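Local atomic coordinates of cellulose 1,4-beta-cellobiosidase (Melanocarpus albomyces, PDB entry 2RFW), a protein that probably hydrolyses the beta-1,4-glucosidic linkages of cellulose, releasing cellobiose from the ends of the chains, as a family 7 glycoside hydrolase. Residues V33-R39 against A165-Y171; V131-E137 against F409-V415; A187-W192 against V203-G207; F252-D257 against R339-V345. One frame throughout, in Å; residues are numbered along the deposited sequence.

Interaction 1 of 4, residues V33-R39 against A165-Y171; sequences VIDANWR and ARYGTGY
The end of strand 24-34 runs out through Val33 and Ile34, both extended, and turns at Asp35 into the 3-10 segment 36-38. Facing it, 165-171 is irregular: a 3-10 start at Ala165-Arg166, then a bend through Gly168 at positive phi (48/44), with Gly168 N hydrogen-bonded to Ala165 O at 2.6 Å. Val33 points into this bend; its CG1 lies 3.6 Å from Gly168 CA and its CG2 3.4 Å from Arg166 O. Ile34 turns its side chain away but lends its carbonyl, Ile34 O lying 3.5 Å from Gly168 CA in a CA-H...O contact. A CB on Gly168 would collide with that oxygen, so glycine suits both angles and packing. Asp35 is nearest in register, 4.4 Å from Gly168 between CA atoms. In its t rotamer Asp35 OD2 accepts from Asn37 N at 2.6 Å, an Asx turn that starts the 3-10 segment, while Asp35 OD1 passes 3.3 Å from Tyr171 CB and pairs with Arg107. The single hydrogen bond between the segments follows, Ala36 N to Gly168 O at 3.0 Å. Arg39 folds back, laying one guanidinium face against Tyr167 O; NH1 makes a salt bridge with Glu9 and a hydrogen bond to the backbone O of Glu72. The loop after strand 143-147 packs on the end of strand 24-34 of the family 7 beta-sandwich, beside strand 101-120, whose Tyr109 and Met111 touch Val33.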
# COMPACT_ATOMS: atom_id res chain seq x y z
N VAL A 33 -3.80 12.99 3.13
CA VAL A 33 -3.30 12.99 4.50
C VAL A 33 -2.22 11.93 4.68
O VAL A 33 -2.18 10.94 3.96
CB VAL A 33 -4.45 12.73 5.50
CG1 VAL A 33 -4.72 11.23 5.58
CG2 VAL A 33 -4.11 13.30 6.86
N ILE A 34 -1.34 12.11 5.66
CA ILE A 34 -0.35 11.08 5.95
C ILE A 34 -0.85 10.18 7.08
O ILE A 34 -1.46 10.62 8.06
CB ILE A 34 1.02 11.68 6.29
CG1 ILE A 34 2.21 10.76 5.94
CG2 ILE A 34 1.10 12.10 7.75
CD1 ILE A 34 3.50 11.51 5.71
N ASP A 35 -0.58 8.89 6.88
CA ASP A 35 -0.81 7.88 7.90
C ASP A 35 -0.25 8.39 9.23
O ASP A 35 0.81 9.02 9.23
CB ASP A 35 -0.16 6.56 7.53
CG ASP A 35 -0.39 5.44 8.52
OD1 ASP A 35 -0.98 4.40 8.13
OD2 ASP A 35 0.03 5.58 9.68
N ALA A 36 -0.98 8.11 10.30
CA ALA A 36 -0.71 8.59 11.63
C ALA A 36 0.56 7.98 12.20
O ALA A 36 1.07 8.42 13.24
CB ALA A 36 -1.88 8.29 12.55
N ASN A 37 1.11 6.95 11.56
CA ASN A 37 2.32 6.37 12.16
C ASN A 37 3.53 7.25 11.99
O ASN A 37 4.64 6.89 12.41
CB ASN A 37 2.58 4.98 11.57
CG ASN A 37 2.96 3.97 12.64
OD1 ASN A 37 2.40 3.99 13.74
ND2 ASN A 37 3.89 3.07 12.32
N TRP A 38 3.39 8.42 11.36
CA TRP A 38 4.55 9.27 11.10
C TRP A 38 4.58 10.48 12.02
O TRP A 38 5.45 11.33 11.90
CB TRP A 38 4.55 9.80 9.67
CG TRP A 38 5.29 9.02 8.63
CD1 TRP A 38 6.47 9.35 8.04
CD2 TRP A 38 4.89 7.77 8.06
NE1 TRP A 38 6.84 8.38 7.13
CE2 TRP A 38 5.88 7.40 7.13
CE3 TRP A 38 3.78 6.94 8.26
CZ2 TRP A 38 5.80 6.22 6.38
CZ3 TRP A 38 3.71 5.77 7.53
CH2 TRP A 38 4.70 5.43 6.61
N ARG A 39 3.58 10.53 12.89
CA ARG A 39 3.33 11.73 13.67
C ARG A 39 4.03 11.72 15.02
O ARG A 39 4.36 10.68 15.59
CB ARG A 39 1.82 11.88 13.86
CG ARG A 39 1.02 11.44 12.64
CD ARG A 39 -0.15 12.38 12.36
NE ARG A 39 -0.37 12.54 10.92
CZ ARG A 39 -0.79 13.68 10.38
NH1 ARG A 39 -1.01 14.72 11.18
NH2 ARG A 39 -0.98 13.79 9.07
N ALA A 165 -9.40 10.09 10.79
CA ALA A 165 -8.97 10.27 9.41
C ALA A 165 -8.26 11.60 9.24
O ALA A 165 -7.26 11.65 8.51
CB ALA A 165 -10.16 10.17 8.46
N ARG A 166 -8.76 12.62 9.91
CA ARG A 166 -8.17 13.95 9.93
C ARG A 166 -6.65 13.90 10.05
O ARG A 166 -5.90 14.67 9.43
CB ARG A 166 -8.77 14.74 11.10
CG ARG A 166 -9.96 14.08 11.77
CD ARG A 166 -10.52 14.97 12.87
NE ARG A 166 -11.98 14.94 12.95
CZ ARG A 166 -12.68 15.92 13.50
NH1 ARG A 166 -12.05 16.98 14.01
NH2 ARG A 166 -14.01 15.85 13.55
N TYR A 167 -6.15 12.97 10.86
CA TYR A 167 -4.71 12.77 11.01
C TYR A 167 -4.35 11.35 10.55
O TYR A 167 -3.51 10.69 11.16
CB TYR A 167 -4.21 12.98 12.42
CG TYR A 167 -4.63 14.12 13.29
CD1 TYR A 167 -3.71 14.63 14.21
CD2 TYR A 167 -5.89 14.71 13.28
CE1 TYR A 167 -4.04 15.68 15.05
CE2 TYR A 167 -6.24 15.76 14.10
CZ TYR A 167 -5.30 16.24 14.99
OH TYR A 167 -5.64 17.28 15.82
N GLY A 168 -4.97 10.89 9.48
CA GLY A 168 -4.75 9.63 8.82
C GLY A 168 -4.71 8.43 9.75
O GLY A 168 -3.84 7.57 9.59
N THR A 169 -5.64 8.37 10.70
CA THR A 169 -5.73 7.22 11.59
C THR A 169 -6.37 6.07 10.81
O THR A 169 -6.79 6.33 9.68
CB THR A 169 -6.58 7.43 12.85
OG1 THR A 169 -7.96 7.61 12.46
CG2 THR A 169 -6.18 8.69 13.63
N GLY A 170 -6.42 4.91 11.44
CA GLY A 170 -7.17 3.77 11.06
C GLY A 170 -6.71 2.80 10.02
O GLY A 170 -7.48 1.91 9.60
N TYR A 171 -5.48 2.90 9.54
CA TYR A 171 -4.96 2.02 8.51
C TYR A 171 -5.18 0.53 8.80
O TYR A 171 -5.35 0.13 9.95
CB TYR A 171 -3.46 2.30 8.39
CG TYR A 171 -2.77 1.57 7.27
CD1 TYR A 171 -3.22 1.71 5.96
CD2 TYR A 171 -1.66 0.76 7.51
CE1 TYR A 171 -2.59 1.05 4.92
CE2 TYR A 171 -1.03 0.10 6.46
CZ TYR A 171 -1.50 0.25 5.18
OH TYR A 171 -0.88 -0.41 4.13

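Interaction 2 of 4, residues V131-E137 against F409-V415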
# COMPACT_ATOMS: atom_id res chain seq x y z
N VAL A 131 1.58 7.48 -13.80
CA VAL A 131 2.72 7.25 -12.89
C VAL A 131 4.03 7.48 -13.61
O VAL A 131 4.32 6.98 -14.70
CB VAL A 131 2.67 5.86 -12.26
CG1 VAL A 131 3.16 4.78 -13.22
CG2 VAL A 131 3.50 5.81 -10.99
N ASP A 132 4.87 8.31 -12.99
CA ASP A 132 6.26 8.41 -13.46
C ASP A 132 7.12 7.81 -12.34
O ASP A 132 7.26 8.43 -11.29
CB ASP A 132 6.66 9.83 -13.81
CG ASP A 132 8.06 10.01 -14.32
OD1 ASP A 132 8.55 9.13 -15.06
OD2 ASP A 132 8.71 11.05 -13.99
N LEU A 133 7.62 6.61 -12.59
CA LEU A 133 8.39 5.86 -11.60
C LEU A 133 9.77 5.52 -12.16
O LEU A 133 10.30 4.44 -11.94
CB LEU A 133 7.63 4.60 -11.18
CG LEU A 133 6.95 3.67 -12.17
CD1 LEU A 133 7.84 3.08 -13.25
CD2 LEU A 133 6.37 2.52 -11.35
N SER A 134 10.31 6.45 -12.93
CA SER A 134 11.55 6.24 -13.66
C SER A 134 12.75 6.13 -12.73
O SER A 134 13.78 5.56 -13.08
CB SER A 134 11.70 7.36 -14.70
OG SER A 134 11.50 8.65 -14.12
N THR A 135 12.61 6.68 -11.53
CA THR A 135 13.74 6.68 -10.59
C THR A 135 13.50 5.77 -9.40
O THR A 135 14.20 5.77 -8.39
CB THR A 135 14.04 8.12 -10.15
OG1 THR A 135 13.07 8.54 -9.19
CG2 THR A 135 13.93 9.06 -11.35
N VAL A 136 12.49 4.91 -9.50
CA VAL A 136 12.30 3.98 -8.38
C VAL A 136 13.21 2.77 -8.57
O VAL A 136 13.15 2.07 -9.58
CB VAL A 136 10.83 3.56 -8.25
CG1 VAL A 136 10.54 3.11 -6.82
CG2 VAL A 136 9.88 4.68 -8.64
N GLU A 137 14.09 2.51 -7.60
CA GLU A 137 15.11 1.48 -7.85
C GLU A 137 14.76 0.17 -7.16
O GLU A 137 13.85 0.16 -6.34
CB GLU A 137 16.49 1.92 -7.35
CG GLU A 137 17.42 2.43 -8.43
CD GLU A 137 17.67 1.42 -9.52
OE1 GLU A 137 18.44 1.75 -10.45
OE2 GLU A 137 17.12 0.30 -9.45
N PHE A 409 20.29 6.16 -3.43
CA PHE A 409 19.34 6.94 -4.20
C PHE A 409 18.29 7.52 -3.26
O PHE A 409 17.20 6.98 -3.14
CB PHE A 409 18.64 6.10 -5.26
CG PHE A 409 19.51 5.69 -6.43
CD1 PHE A 409 19.56 4.36 -6.82
CD2 PHE A 409 20.25 6.63 -7.13
CE1 PHE A 409 20.33 3.96 -7.89
CE2 PHE A 409 21.02 6.24 -8.20
CZ PHE A 409 21.07 4.91 -8.58
N PRO A 410 18.62 8.63 -2.62
CA PRO A 410 17.71 9.20 -1.62
C PRO A 410 16.53 9.87 -2.31
O PRO A 410 15.40 9.90 -1.85
CB PRO A 410 18.58 10.26 -0.93
CG PRO A 410 19.51 10.70 -2.02
CD PRO A 410 19.84 9.44 -2.79
N ASP A 411 16.89 10.41 -3.48
CA ASP A 411 15.98 11.25 -4.26
C ASP A 411 14.98 10.39 -5.03
O ASP A 411 14.16 10.92 -5.77
CB ASP A 411 16.77 12.17 -5.18
CG ASP A 411 18.22 11.81 -5.36
OD1 ASP A 411 19.04 12.74 -5.53
OD2 ASP A 411 18.54 10.60 -5.34
N ALA A 412 15.08 9.08 -4.81
CA ALA A 412 14.07 8.13 -5.24
C ALA A 412 12.72 8.72 -4.82
O ALA A 412 12.59 9.25 -3.72
CB ALA A 412 14.27 6.75 -4.67
N GLN A 413 11.78 8.64 -5.75
CA GLN A 413 10.49 9.29 -5.59
C GLN A 413 9.51 8.77 -6.64
O GLN A 413 9.95 8.33 -7.70
CB GLN A 413 10.64 10.81 -5.70
CG GLN A 413 10.60 11.32 -7.13
CD GLN A 413 10.41 12.82 -7.24
OE1 GLN A 413 10.26 13.51 -6.23
NE2 GLN A 413 10.41 13.35 -8.46
N VAL A 414 8.22 8.82 -6.35
CA VAL A 414 7.24 8.48 -7.37
C VAL A 414 6.36 9.69 -7.71
O VAL A 414 6.01 10.48 -6.84
CB VAL A 414 6.29 7.34 -6.97
CG1 VAL A 414 5.37 7.84 -5.87
CG2 VAL A 414 5.51 6.84 -8.18
N VAL A 415 6.03 9.75 -8.98
CA VAL A 415 5.14 10.71 -9.60
C VAL A 415 3.76 10.10 -9.83
O VAL A 415 3.56 9.47 -10.87
CB VAL A 415 5.70 11.16 -10.95
CG1 VAL A 415 4.97 12.39 -11.46
CG2 VAL A 415 7.20 11.42 -10.84
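Strands 125-132 and 413-423 run antiparallel, and the two segments meet near the end of the first and the early part of the second. Asp132 and Val415 form a hydrogen-bonded pair, CA atoms 4.6 Å apart, closed by Asp132 N to Val415 O at 2.7 Å and Val415 N to Asp132 O at 2.9 Å. Val131 CA adds a CA-H...O contact to Val415 O at 3.1 Å. After Asp132 the first segment leaves the strand for a type I turn, Leu133-Val136; in the second a type I turn, Phe409-Ala412, precedes the extended residues Gln413-Val415. Asp132 and Val415 put their side chains on the same face of the sheet, CB to CB 3.3 Å, where Lys285 of the next strand touches both. Val414 packs on the other face, its CG2 3.6 Å from Val131 CG2 and 4.3 Å from Leu133 CB; Trp216 lies against Val131 and Leu133 there. At the outer end the aliphatic part of Glu137 meets an exposed ring, CG 3.3 Å from Phe409 CD1. The chemistry thus grades from paired backbone amides and a buried valine-leucine cluster to van der Waals contacts between the turns, where strands of this concanavalin-like fold meet their loops.

Interaction 3 of 4, residues A187-W192 against V203-G207; sequences ANIEGW and VGPYG
Asn188 is the side chain to place first. Its chi1 of -104° lies between wells and chi2 is -33°, which swings the carboxamide across to the backbone of Tyr206, where Asn188 ND2 gives a hydrogen bond to Tyr206 O at 2.8 Å. Tyr206 N makes a weak one to Asn188 OD1 at 2.6 Å, but OD1 is crowded in the model and its position less certain. ND2 also reaches Leu180 O. Tyr206 points its CA-CB bond toward 187-192, and with chi1 m its ring edge meets the Ala187 carbonyl, Ala187 O lying 2.9 Å from Tyr206 CE1. Residues 187-192 leave a short strand and curl into a tight turn closed by Trp192 N to Ile189 O at 2.5 Å, with Gly191 at phi 126°, an angle that calls for glycine. In the beta-jelly-roll fold of family 7, this joins the loop after strand 186-187 to the lead-in of the long strand 206-219. The second segment comes in extended at Val203. The nearest CA pair is Trp192 and Gly204, 4.3 Å. Gly204 has no room for a CB, which would strike Asn188 CB. Trp192 takes chi1 t and chi2 -115°; the indole folds back so that one face lies against Val203 C and CZ3 is 3.2 Å from Gly204 N. Trp192 NE1 hydrogen-bonds to Tyr50 OH, and Trp55 meets the indole edge-to-face.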
# COMPACT_ATOMS: atom_id res chain seq x y z
N ALA A 187 -3.69 1.64 22.04
CA ALA A 187 -2.25 1.54 21.94
C ALA A 187 -1.76 0.09 21.80
O ALA A 187 -2.42 -0.84 22.26
CB ALA A 187 -1.60 2.16 23.17
N ASN A 188 -0.60 -0.06 21.18
CA ASN A 188 0.16 -1.27 20.98
C ASN A 188 1.45 -1.26 21.79
O ASN A 188 2.47 -1.86 21.43
CB ASN A 188 0.53 -1.46 19.51
CG ASN A 188 -0.30 -2.51 18.80
OD1 ASN A 188 -0.71 -3.49 19.42
ND2 ASN A 188 -0.54 -2.29 17.51
N ILE A 189 1.44 -0.55 22.93
CA ILE A 189 2.71 -0.47 23.67
C ILE A 189 3.10 -1.87 24.16
O ILE A 189 3.88 -2.52 23.46
CB ILE A 189 2.63 0.54 24.83
CG1 ILE A 189 3.84 0.43 25.76
CG2 ILE A 189 1.32 0.44 25.57
CD1 ILE A 189 3.58 0.89 27.18
N GLU A 190 2.54 -2.28 25.27
CA GLU A 190 2.73 -3.53 25.98
C GLU A 190 3.19 -4.69 25.12
O GLU A 190 2.42 -5.61 24.83
CB GLU A 190 1.40 -3.94 26.64
CG GLU A 190 0.94 -3.03 27.77
CD GLU A 190 -0.41 -3.46 28.31
OE1 GLU A 190 -1.05 -2.65 29.02
OE2 GLU A 190 -0.82 -4.60 28.03
N GLY A 191 4.46 -4.69 24.69
CA GLY A 191 4.94 -5.78 23.85
C GLY A 191 5.57 -5.27 22.57
O GLY A 191 5.94 -6.04 21.69
N TRP A 192 5.70 -3.95 22.50
CA TRP A 192 6.30 -3.28 21.36
C TRP A 192 7.70 -3.82 21.06
O TRP A 192 8.62 -3.60 21.84
CB TRP A 192 6.41 -1.77 21.59
CG TRP A 192 6.50 -0.97 20.32
CD1 TRP A 192 7.56 -0.23 19.90
CD2 TRP A 192 5.48 -0.83 19.32
NE1 TRP A 192 7.27 0.36 18.69
CE2 TRP A 192 6.00 0.01 18.32
CE3 TRP A 192 4.18 -1.34 19.18
CZ2 TRP A 192 5.26 0.35 17.18
CZ3 TRP A 192 3.46 -1.00 18.06
CH2 TRP A 192 4.00 -0.16 17.08
N VAL A 203 6.35 -3.13 16.31
CA VAL A 203 5.38 -4.17 16.24
C VAL A 203 4.82 -4.43 17.65
O VAL A 203 5.60 -4.84 18.51
CB VAL A 203 5.97 -5.51 15.76
CG1 VAL A 203 5.07 -6.67 16.17
CG2 VAL A 203 6.20 -5.50 14.26
N GLY A 204 3.54 -4.19 17.85
CA GLY A 204 2.86 -4.52 19.08
C GLY A 204 2.07 -5.81 18.95
O GLY A 204 2.24 -6.60 18.02
N PRO A 205 1.18 -6.02 19.91
CA PRO A 205 0.36 -7.22 19.97
C PRO A 205 -0.94 -7.06 19.19
O PRO A 205 -1.76 -7.98 19.19
CB PRO A 205 0.09 -7.36 21.46
CG PRO A 205 0.55 -6.10 22.12
CD PRO A 205 0.88 -5.12 21.04
N TYR A 206 -1.11 -5.91 18.55
CA TYR A 206 -2.37 -5.66 17.85
C TYR A 206 -2.11 -5.33 16.38
O TYR A 206 -1.25 -4.53 15.98
CB TYR A 206 -3.14 -4.53 18.52
CG TYR A 206 -3.40 -4.65 20.00
CD1 TYR A 206 -3.12 -3.57 20.83
CD2 TYR A 206 -3.91 -5.79 20.59
CE1 TYR A 206 -3.34 -3.63 22.19
CE2 TYR A 206 -4.13 -5.85 21.96
CZ TYR A 206 -3.85 -4.78 22.76
OH TYR A 206 -4.07 -4.83 24.13
N GLY A 207 -2.87 -5.96 15.48
CA GLY A 207 -2.66 -5.63 14.07
C GLY A 207 -3.92 -4.99 13.52
O GLY A 207 -4.97 -5.11 14.14

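Interaction 4 of 4, residues F252-D257 against R339-V345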
# COMPACT_ATOMS: atom_id res chain seq x y z
N PHE A 252 0.57 -17.22 7.74
CA PHE A 252 -0.71 -17.80 7.32
C PHE A 252 -1.69 -18.09 8.45
O PHE A 252 -2.85 -18.47 8.26
CB PHE A 252 -0.40 -19.08 6.54
CG PHE A 252 0.62 -18.88 5.42
CD1 PHE A 252 1.88 -19.46 5.48
CD2 PHE A 252 0.31 -18.12 4.31
CE1 PHE A 252 2.80 -19.32 4.46
CE2 PHE A 252 1.23 -17.96 3.29
CZ PHE A 252 2.48 -18.55 3.34
N ALA A 253 -1.27 -17.90 9.70
CA ALA A 253 -2.23 -18.00 10.79
C ALA A 253 -2.91 -16.65 10.99
O ALA A 253 -2.28 -15.73 11.51
CB ALA A 253 -1.57 -18.46 12.08
N GLY A 254 -4.16 -16.55 10.57
CA GLY A 254 -4.99 -15.38 10.71
C GLY A 254 -6.27 -15.47 9.89
O GLY A 254 -6.65 -16.58 9.51
N LYS A 255 -6.89 -14.32 9.67
CA LYS A 255 -8.13 -14.24 8.91
C LYS A 255 -7.88 -13.86 7.45
O LYS A 255 -8.66 -14.27 6.58
CB LYS A 255 -9.11 -13.25 9.55
CG LYS A 255 -9.96 -13.81 10.68
CD LYS A 255 -10.56 -12.69 11.52
CE LYS A 255 -11.66 -13.21 12.44
NZ LYS A 255 -11.17 -14.26 13.38
N CYS A 256 -6.82 -13.13 7.17
CA CYS A 256 -6.46 -12.68 5.83
C CYS A 256 -5.33 -13.45 5.14
O CYS A 256 -4.40 -13.99 5.74
CB CYS A 256 -5.99 -11.21 5.91
SG CYS A 256 -7.24 -10.05 6.49
N ASP A 257 -5.41 -13.45 3.81
CA ASP A 257 -4.41 -14.04 2.93
C ASP A 257 -3.30 -13.04 2.62
O ASP A 257 -3.42 -12.28 1.65
CB ASP A 257 -5.08 -14.49 1.63
CG ASP A 257 -4.12 -14.86 0.52
OD1 ASP A 257 -2.94 -15.16 0.82
OD2 ASP A 257 -4.53 -14.86 -0.66
N ARG A 339 1.51 -23.10 -0.61
CA ARG A 339 0.40 -22.63 0.20
C ARG A 339 -0.59 -21.74 -0.54
O ARG A 339 -0.39 -20.54 -0.70
CB ARG A 339 0.95 -21.87 1.42
CG ARG A 339 0.03 -21.83 2.62
CD ARG A 339 0.74 -22.14 3.93
NE ARG A 339 -0.18 -22.41 5.03
CZ ARG A 339 -0.02 -22.35 6.33
NH1 ARG A 339 1.13 -22.00 6.89
NH2 ARG A 339 -1.03 -22.66 7.14
N ASN A 340 -1.68 -22.37 -0.97
CA ASN A 340 -2.85 -21.74 -1.55
C ASN A 340 -3.62 -20.97 -0.49
O ASN A 340 -4.73 -21.29 -0.06
CB ASN A 340 -3.77 -22.78 -2.19
CG ASN A 340 -4.50 -22.30 -3.43
OD1 ASN A 340 -5.02 -23.09 -4.23
ND2 ASN A 340 -4.55 -20.99 -3.62
N ARG A 341 -3.06 -19.86 0.01
CA ARG A 341 -3.82 -19.17 1.04
C ARG A 341 -5.12 -18.57 0.48
O ARG A 341 -6.14 -18.67 1.14
CB ARG A 341 -3.08 -18.00 1.70
CG ARG A 341 -4.01 -17.39 2.77
CD ARG A 341 -3.85 -18.22 4.05
NE ARG A 341 -3.95 -17.35 5.23
CZ ARG A 341 -4.73 -17.73 6.25
NH1 ARG A 341 -5.38 -18.89 6.13
NH2 ARG A 341 -4.86 -16.98 7.33
N PHE A 342 -4.96 -17.97 -0.69
CA PHE A 342 -6.00 -17.30 -1.45
C PHE A 342 -7.32 -18.05 -1.31
O PHE A 342 -8.29 -17.54 -0.74
CB PHE A 342 -5.57 -17.19 -2.91
CG PHE A 342 -6.64 -16.55 -3.78
CD1 PHE A 342 -6.81 -15.18 -3.77
CD2 PHE A 342 -7.45 -17.34 -4.58
CE1 PHE A 342 -7.78 -14.60 -4.56
CE2 PHE A 342 -8.42 -16.75 -5.37
CZ PHE A 342 -8.59 -15.38 -5.35
N GLU A 343 -7.31 -19.28 -1.79
CA GLU A 343 -8.38 -20.24 -1.58
C GLU A 343 -8.74 -20.43 -0.11
O GLU A 343 -9.93 -20.51 0.21
CB GLU A 343 -7.97 -21.60 -2.16
CG GLU A 343 -9.12 -22.48 -2.61
CD GLU A 343 -9.44 -22.30 -4.09
OE1 GLU A 343 -9.26 -23.26 -4.87
OE2 GLU A 343 -9.87 -21.18 -4.43
N GLU A 344 -7.76 -20.54 0.77
CA GLU A 344 -7.99 -20.88 2.18
C GLU A 344 -9.08 -20.04 2.83
O GLU A 344 -9.84 -20.44 3.71
CB GLU A 344 -6.72 -20.68 3.00
CG GLU A 344 -5.54 -21.57 2.62
CD GLU A 344 -4.52 -21.61 3.75
OE1 GLU A 344 -4.73 -20.90 4.75
OE2 GLU A 344 -3.53 -22.35 3.61
N VAL A 345 -9.16 -18.79 2.36
CA VAL A 345 -10.10 -17.86 3.00
C VAL A 345 -11.38 -17.69 2.19
O VAL A 345 -12.16 -16.78 2.49
CB VAL A 345 -9.38 -16.53 3.25
CG1 VAL A 345 -8.30 -16.75 4.31
CG2 VAL A 345 -8.76 -15.97 1.98
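An arginine set into a curved loop joins these segments: the backbone of 252-257 bends around the guanidinium of Arg341, at the start of the short helix 341-344. Arg341 NH2 makes weak hydrogen bonds to Gly254 O at 2.8 Å and to Cys256 O at 3.4 Å. Phe252 O also comes near, 2.7 Å from Arg341 NH2, but it sits over the guanidinium face at an angle too poor for a hydrogen bond. The other terminal nitrogen, Arg341 NH1, is held by Glu344 OE1 at 2.5 Å in a salt bridge one turn along the helix. Arg339 joins this network through a long ion pair, Arg339 NE to Glu344 OE2 at 3.6 Å. Arg339 also crosses the Phe252 ring, placing CD 3.5 Å from the ring centroid and 22° off the normal, a CH-pi contact. Asp257 lies along the first turn of the helix: its OD1 is 3.0 Å from Arg341 CB and its OD2 3.0 Å from Phe342 CA, while OD1 is hydrogen-bonded to Asn259 N and Gly260 N in its own loop. After the helix, Val345 sets CG1 3.4 Å from Lys255 O and CG2 4.0 Å from Asp257 CB. Cys256 turns away to its disulfide with Cys230, and Phe342 leans on Cys261 and Cys329, themselves disulfide-linked. This is loop-to-helix packing between the long, disulfide-braced connections that elaborate the beta-sandwich of family 7 enzymes.

Overall arrangement
From the N terminus, strand 24-34 ends in interaction 1, which closes a loop of 125 residues when 165-171 returns to it. Before that loop is complete, 131-137 opens interaction 2, so the two cross; its partner 409-415 arrives only near the C terminus, joining strand 125-132 to strand 413-423. Interaction 3, a short local closure ahead of strand 206-219, and interaction 4, which bridges 81 residues to bring helix 341-344 against a loop, follow in series, both nested within interaction 2. Interactions 1, 2 and 3 all reach the same large sheet. Interaction 4 joins peripheral connections, lying opposite interaction 2 across the chain's centre, their centres about 32 Å apart.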